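Long-range contact in uncharacterized protein (Yersinia pestis, PDB 4RGI), which is of unknown function and consists of a small KTSC domain, an antiparallel sheet with helices packed against one of its faces: residues 25-39 with 59-72. Numbering follows the deposited sequence.
Sequences MLEIQFREQGTYQYL and FDGVIKGKFLCRKI
Tyr-38 lies between Ile-63 and Cys-69, its ring touched on opposite faces by Ile-63 CG2, 3.8 Å from the ring centroid, and by Cys-69 CB. Its CG stands anti to the carbonyl carbon (chi1 -71°), which carries the phenol toward helix 55-63, where OH meets the edge of the Phe-59 ring, 3.2 Å from CE1. A water bound to this hydroxyl supplies a polar partner for an otherwise buried side chain. Phe-30 turns its edge to the face of Phe-59 in a T-shaped pair, planes at 66°, completing an aromatic cluster. The CD1 methyl of Ile-28 packs against Phe-59 CD1, and Leu-26 meets Ile-63 tip to tip; Phe-49 of helix 43-51 also touches Leu-26, Ile-28 and Phe-59.

Backbone bonds attach the edge strand 69-72 antiparallel to 34-39: Gln-37 and Arg-70 pair through both N-H groups, and Leu-39 N binds Leu-68 O. Lys-71, on the same side of the sheet as Tyr-36, sets CB over one face of that ring and runs its extended chain on past CZ and OH.

On the other side, Gln-37 suits its place as donor and acceptor at once. OE1, which lies in the guanidinium plane, accepts from Arg-70 NE (2.9 Å) and NH2 (3.1 Å), while NE2 gives a nearly straight bond (172°) to Glu-27 OE1. Ile-72 CG2 packs against the amide carbon CD.

Three bonds thus fix the amide's rotation, and Glu-27, also salt-bridged to Arg-6, probably helps polarise it toward Arg-70. Leu-26, Ile-28, Phe-30 and Tyr-38 therefore make an apolar, largely aromatic seat for the helix, while on the face of Gln-37 and Arg-70 a chain of polar bonds from Glu-27 through Gln-37 to Arg-70 ties three neighbouring strands together.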
# COMPACT_ATOMS: atom_id res chain seq x y z
N MSE A 25 -0.33 -4.00 -8.79
CA MSE A 25 0.51 -2.97 -8.20
C MSE A 25 -0.19 -2.26 -7.05
O MSE A 25 -1.35 -1.89 -7.18
CB MSE A 25 0.92 -1.98 -9.27
CG MSE A 25 1.90 -0.91 -8.83
SE MSE A 25 2.60 -0.06 -10.42
CE MSE A 25 1.04 1.01 -10.90
N LEU A 26 0.52 -2.11 -5.93
CA LEU A 26 -0.02 -1.47 -4.74
C LEU A 26 0.67 -0.14 -4.55
O LEU A 26 1.89 -0.09 -4.62
CB LEU A 26 0.21 -2.36 -3.53
CG LEU A 26 -0.24 -1.84 -2.18
CD1 LEU A 26 -1.76 -1.95 -2.04
CD2 LEU A 26 0.43 -2.66 -1.13
N GLU A 27 -0.08 0.94 -4.33
CA GLU A 27 0.55 2.24 -4.15
C GLU A 27 0.24 2.76 -2.75
O GLU A 27 -0.92 2.80 -2.34
CB GLU A 27 0.08 3.22 -5.22
CG GLU A 27 0.91 4.48 -5.33
CD GLU A 27 0.56 5.28 -6.58
OE1 GLU A 27 1.07 4.95 -7.68
OE2 GLU A 27 -0.24 6.22 -6.47
N ILE A 28 1.28 3.13 -2.02
CA ILE A 28 1.11 3.57 -0.65
C ILE A 28 1.68 4.98 -0.50
O ILE A 28 2.84 5.20 -0.81
CB ILE A 28 1.83 2.66 0.35
CG1 ILE A 28 1.39 1.20 0.17
CG2 ILE A 28 1.54 3.14 1.78
CD1 ILE A 28 2.04 0.25 1.15
N GLN A 29 0.86 5.92 -0.06
CA GLN A 29 1.37 7.24 0.25
C GLN A 29 1.60 7.37 1.76
O GLN A 29 0.65 7.29 2.54
CB GLN A 29 0.41 8.30 -0.26
CG GLN A 29 0.77 9.71 0.15
CD GLN A 29 -0.23 10.71 -0.34
OE1 GLN A 29 -1.43 10.43 -0.42
NE2 GLN A 29 0.25 11.91 -0.67
N PHE A 30 2.85 7.55 2.17
CA PHE A 30 3.20 7.66 3.58
C PHE A 30 3.15 9.12 4.08
O PHE A 30 3.31 10.05 3.30
CB PHE A 30 4.60 7.09 3.82
CG PHE A 30 4.71 5.62 3.53
CD1 PHE A 30 5.13 5.17 2.29
CD2 PHE A 30 4.40 4.69 4.50
CE1 PHE A 30 5.23 3.82 2.03
CE2 PHE A 30 4.49 3.35 4.25
CZ PHE A 30 4.90 2.91 3.02
N ARG A 31 2.94 9.31 5.38
CA ARG A 31 2.85 10.66 5.93
C ARG A 31 4.11 11.49 5.69
O ARG A 31 4.04 12.58 5.11
CB ARG A 31 2.56 10.61 7.42
CG ARG A 31 1.14 10.22 7.74
CD ARG A 31 0.69 10.84 9.04
NE ARG A 31 -0.72 10.56 9.26
CZ ARG A 31 -1.70 11.44 9.09
NH1 ARG A 31 -1.42 12.67 8.70
NH2 ARG A 31 -2.96 11.08 9.32
N GLU A 32 5.25 10.97 6.15
CA GLU A 32 6.52 11.69 6.12
C GLU A 32 7.41 11.27 4.94
O GLU A 32 8.23 12.06 4.47
CB GLU A 32 7.27 11.50 7.47
CG GLU A 32 8.81 11.30 7.39
CD GLU A 32 9.52 11.17 8.75
OE1 GLU A 32 10.33 12.06 9.09
OE2 GLU A 32 9.31 10.16 9.47
N GLN A 33 7.24 10.06 4.43
CA GLN A 33 8.25 9.51 3.53
C GLN A 33 7.85 9.40 2.06
O GLN A 33 8.56 8.76 1.29
CB GLN A 33 8.69 8.13 4.02
CG GLN A 33 9.65 8.19 5.21
CD GLN A 33 10.33 6.87 5.49
OE1 GLN A 33 11.07 6.34 4.65
NE2 GLN A 33 10.07 6.31 6.66
N GLY A 34 6.76 10.02 1.64
CA GLY A 34 6.44 10.04 0.22
C GLY A 34 5.62 8.87 -0.28
O GLY A 34 4.99 8.17 0.50
N THR A 35 5.63 8.65 -1.59
CA THR A 35 4.77 7.63 -2.20
C THR A 35 5.58 6.51 -2.85
O THR A 35 6.51 6.77 -3.59
CB THR A 35 3.82 8.27 -3.23
OG1 THR A 35 3.05 9.28 -2.56
CG2 THR A 35 2.87 7.24 -3.80
N TYR A 36 5.22 5.27 -2.54
CA TYR A 36 5.90 4.09 -3.10
C TYR A 36 4.94 3.18 -3.82
O TYR A 36 3.79 3.05 -3.41
CB TYR A 36 6.57 3.29 -1.99
CG TYR A 36 7.80 3.91 -1.41
CD1 TYR A 36 7.73 5.05 -0.64
CD2 TYR A 36 9.05 3.35 -1.63
CE1 TYR A 36 8.86 5.62 -0.11
CE2 TYR A 36 10.19 3.93 -1.12
CZ TYR A 36 10.09 5.06 -0.35
OH TYR A 36 11.22 5.64 0.16
N GLN A 37 5.42 2.50 -4.86
CA GLN A 37 4.70 1.43 -5.51
C GLN A 37 5.33 0.10 -5.16
O GLN A 37 6.55 -0.02 -5.17
CB GLN A 37 4.68 1.62 -7.03
CG GLN A 37 3.94 2.86 -7.45
CD GLN A 37 4.02 3.10 -8.93
OE1 GLN A 37 4.95 2.64 -9.58
NE2 GLN A 37 3.03 3.80 -9.48
N TYR A 38 4.48 -0.89 -4.89
CA TYR A 38 4.91 -2.25 -4.57
C TYR A 38 4.42 -3.15 -5.68
O TYR A 38 3.25 -3.11 -6.04
CB TYR A 38 4.36 -2.71 -3.22
CG TYR A 38 5.03 -2.00 -2.07
CD1 TYR A 38 6.10 -2.59 -1.41
CD2 TYR A 38 4.64 -0.72 -1.69
CE1 TYR A 38 6.75 -1.93 -0.36
CE2 TYR A 38 5.28 -0.06 -0.65
CZ TYR A 38 6.34 -0.67 0.01
OH TYR A 38 6.98 -0.02 1.04
N LEU A 39 5.32 -3.95 -6.23
CA LEU A 39 5.02 -4.67 -7.46
C LEU A 39 4.73 -6.12 -7.17
O LEU A 39 5.35 -6.71 -6.31
CB LEU A 39 6.18 -4.56 -8.45
CG LEU A 39 6.62 -3.15 -8.77
CD1 LEU A 39 7.72 -3.20 -9.80
CD2 LEU A 39 5.45 -2.39 -9.30
N PHE A 59 1.18 -3.14 7.18
CA PHE A 59 2.29 -2.80 6.30
C PHE A 59 3.57 -3.45 6.80
O PHE A 59 4.31 -4.08 6.04
CB PHE A 59 2.48 -1.30 6.19
CG PHE A 59 3.73 -0.92 5.47
CD1 PHE A 59 3.86 -1.15 4.11
CD2 PHE A 59 4.78 -0.35 6.15
CE1 PHE A 59 5.02 -0.81 3.45
CE2 PHE A 59 5.95 0.00 5.49
CZ PHE A 59 6.08 -0.22 4.15
N ASP A 60 3.85 -3.30 8.09
CA ASP A 60 5.09 -3.85 8.64
C ASP A 60 5.17 -5.37 8.54
O ASP A 60 6.25 -5.92 8.28
CB ASP A 60 5.25 -3.45 10.12
CG ASP A 60 5.69 -2.02 10.29
OD1 ASP A 60 6.27 -1.46 9.33
OD2 ASP A 60 5.47 -1.44 11.38
N GLY A 61 4.05 -6.05 8.71
CA GLY A 61 4.06 -7.50 8.79
C GLY A 61 3.92 -8.23 7.47
O GLY A 61 4.38 -9.38 7.33
N VAL A 62 3.29 -7.58 6.49
CA VAL A 62 2.90 -8.28 5.27
C VAL A 62 3.51 -7.70 4.00
O VAL A 62 3.77 -8.44 3.05
CB VAL A 62 1.37 -8.29 5.14
CG1 VAL A 62 0.92 -9.06 3.92
CG2 VAL A 62 0.75 -8.88 6.39
N ILE A 63 3.73 -6.39 3.99
CA ILE A 63 4.14 -5.73 2.75
C ILE A 63 5.62 -5.36 2.76
O ILE A 63 6.35 -5.66 1.81
CB ILE A 63 3.31 -4.45 2.48
CG1 ILE A 63 1.81 -4.74 2.49
CG2 ILE A 63 3.75 -3.79 1.16
CD1 ILE A 63 1.40 -5.73 1.43
N LYS A 64 6.06 -4.71 3.84
CA LYS A 64 7.38 -4.11 3.89
C LYS A 64 8.45 -5.16 3.64
O LYS A 64 8.49 -6.18 4.32
CB LYS A 64 7.62 -3.43 5.25
CG LYS A 64 8.97 -2.73 5.37
CD LYS A 64 9.38 -2.56 6.82
CE LYS A 64 8.65 -1.41 7.43
NZ LYS A 64 9.06 -1.18 8.85
N GLY A 65 9.27 -4.94 2.62
CA GLY A 65 10.37 -5.82 2.32
C GLY A 65 9.99 -7.16 1.74
O GLY A 65 10.85 -8.01 1.53
N LYS A 66 8.70 -7.35 1.48
CA LYS A 66 8.23 -8.62 0.94
C LYS A 66 7.85 -8.51 -0.54
O LYS A 66 7.61 -9.51 -1.21
CB LYS A 66 7.05 -9.14 1.76
CG LYS A 66 7.47 -9.43 3.20
CD LYS A 66 6.75 -10.60 3.79
CE LYS A 66 7.48 -11.07 5.05
NZ LYS A 66 7.57 -9.98 6.04
N PHE A 67 7.78 -7.28 -1.03
CA PHE A 67 7.54 -7.03 -2.45
C PHE A 67 8.50 -5.95 -2.92
O PHE A 67 8.83 -5.03 -2.17
CB PHE A 67 6.09 -6.59 -2.71
CG PHE A 67 5.08 -7.57 -2.24
CD1 PHE A 67 4.64 -8.59 -3.07
CD2 PHE A 67 4.57 -7.49 -0.95
CE1 PHE A 67 3.70 -9.50 -2.62
CE2 PHE A 67 3.65 -8.39 -0.50
CZ PHE A 67 3.21 -9.41 -1.33
N LEU A 68 8.94 -6.06 -4.17
CA LEU A 68 9.80 -5.03 -4.75
C LEU A 68 9.09 -3.69 -4.74
O LEU A 68 7.92 -3.61 -5.11
CB LEU A 68 10.19 -5.41 -6.18
CG LEU A 68 11.38 -4.75 -6.87
CD1 LEU A 68 11.78 -5.64 -8.02
CD2 LEU A 68 11.04 -3.37 -7.40
N CYS A 69 9.80 -2.65 -4.34
CA CYS A 69 9.18 -1.33 -4.34
C CYS A 69 10.03 -0.26 -4.96
O CYS A 69 11.25 -0.38 -5.08
CB CYS A 69 8.79 -0.93 -2.92
SG CYS A 69 10.11 -0.34 -1.89
N ARG A 70 9.35 0.78 -5.42
CA ARG A 70 10.03 1.94 -5.97
C ARG A 70 9.32 3.21 -5.51
O ARG A 70 8.09 3.23 -5.37
CB ARG A 70 10.09 1.87 -7.49
CG ARG A 70 8.75 1.79 -8.15
CD ARG A 70 8.86 1.52 -9.63
NE ARG A 70 7.54 1.46 -10.25
CZ ARG A 70 7.27 0.79 -11.36
NH1 ARG A 70 8.24 0.12 -11.97
NH2 ARG A 70 6.04 0.78 -11.85
N LYS A 71 10.10 4.25 -5.26
CA LYS A 71 9.55 5.52 -4.86
C LYS A 71 9.16 6.31 -6.11
O LYS A 71 9.90 6.33 -7.09
CB LYS A 71 10.55 6.31 -4.02
CG LYS A 71 9.92 7.50 -3.33
CD LYS A 71 10.91 8.30 -2.51
CE LYS A 71 10.18 9.43 -1.79
NZ LYS A 71 11.06 10.57 -1.48
N ILE A 72 8.00 6.93 -6.08
CA ILE A 72 7.59 7.75 -7.22
C ILE A 72 7.52 9.22 -6.83
O ILE A 72 7.12 9.57 -5.72
CB ILE A 72 6.25 7.29 -7.81
CG1 ILE A 72 5.11 7.48 -6.80
CG2 ILE A 72 6.33 5.84 -8.24
CD1 ILE A 72 3.75 7.20 -7.38
O HOH W 1 6.93 10.51 -3.18
O HOH W 2 9.20 -1.60 1.80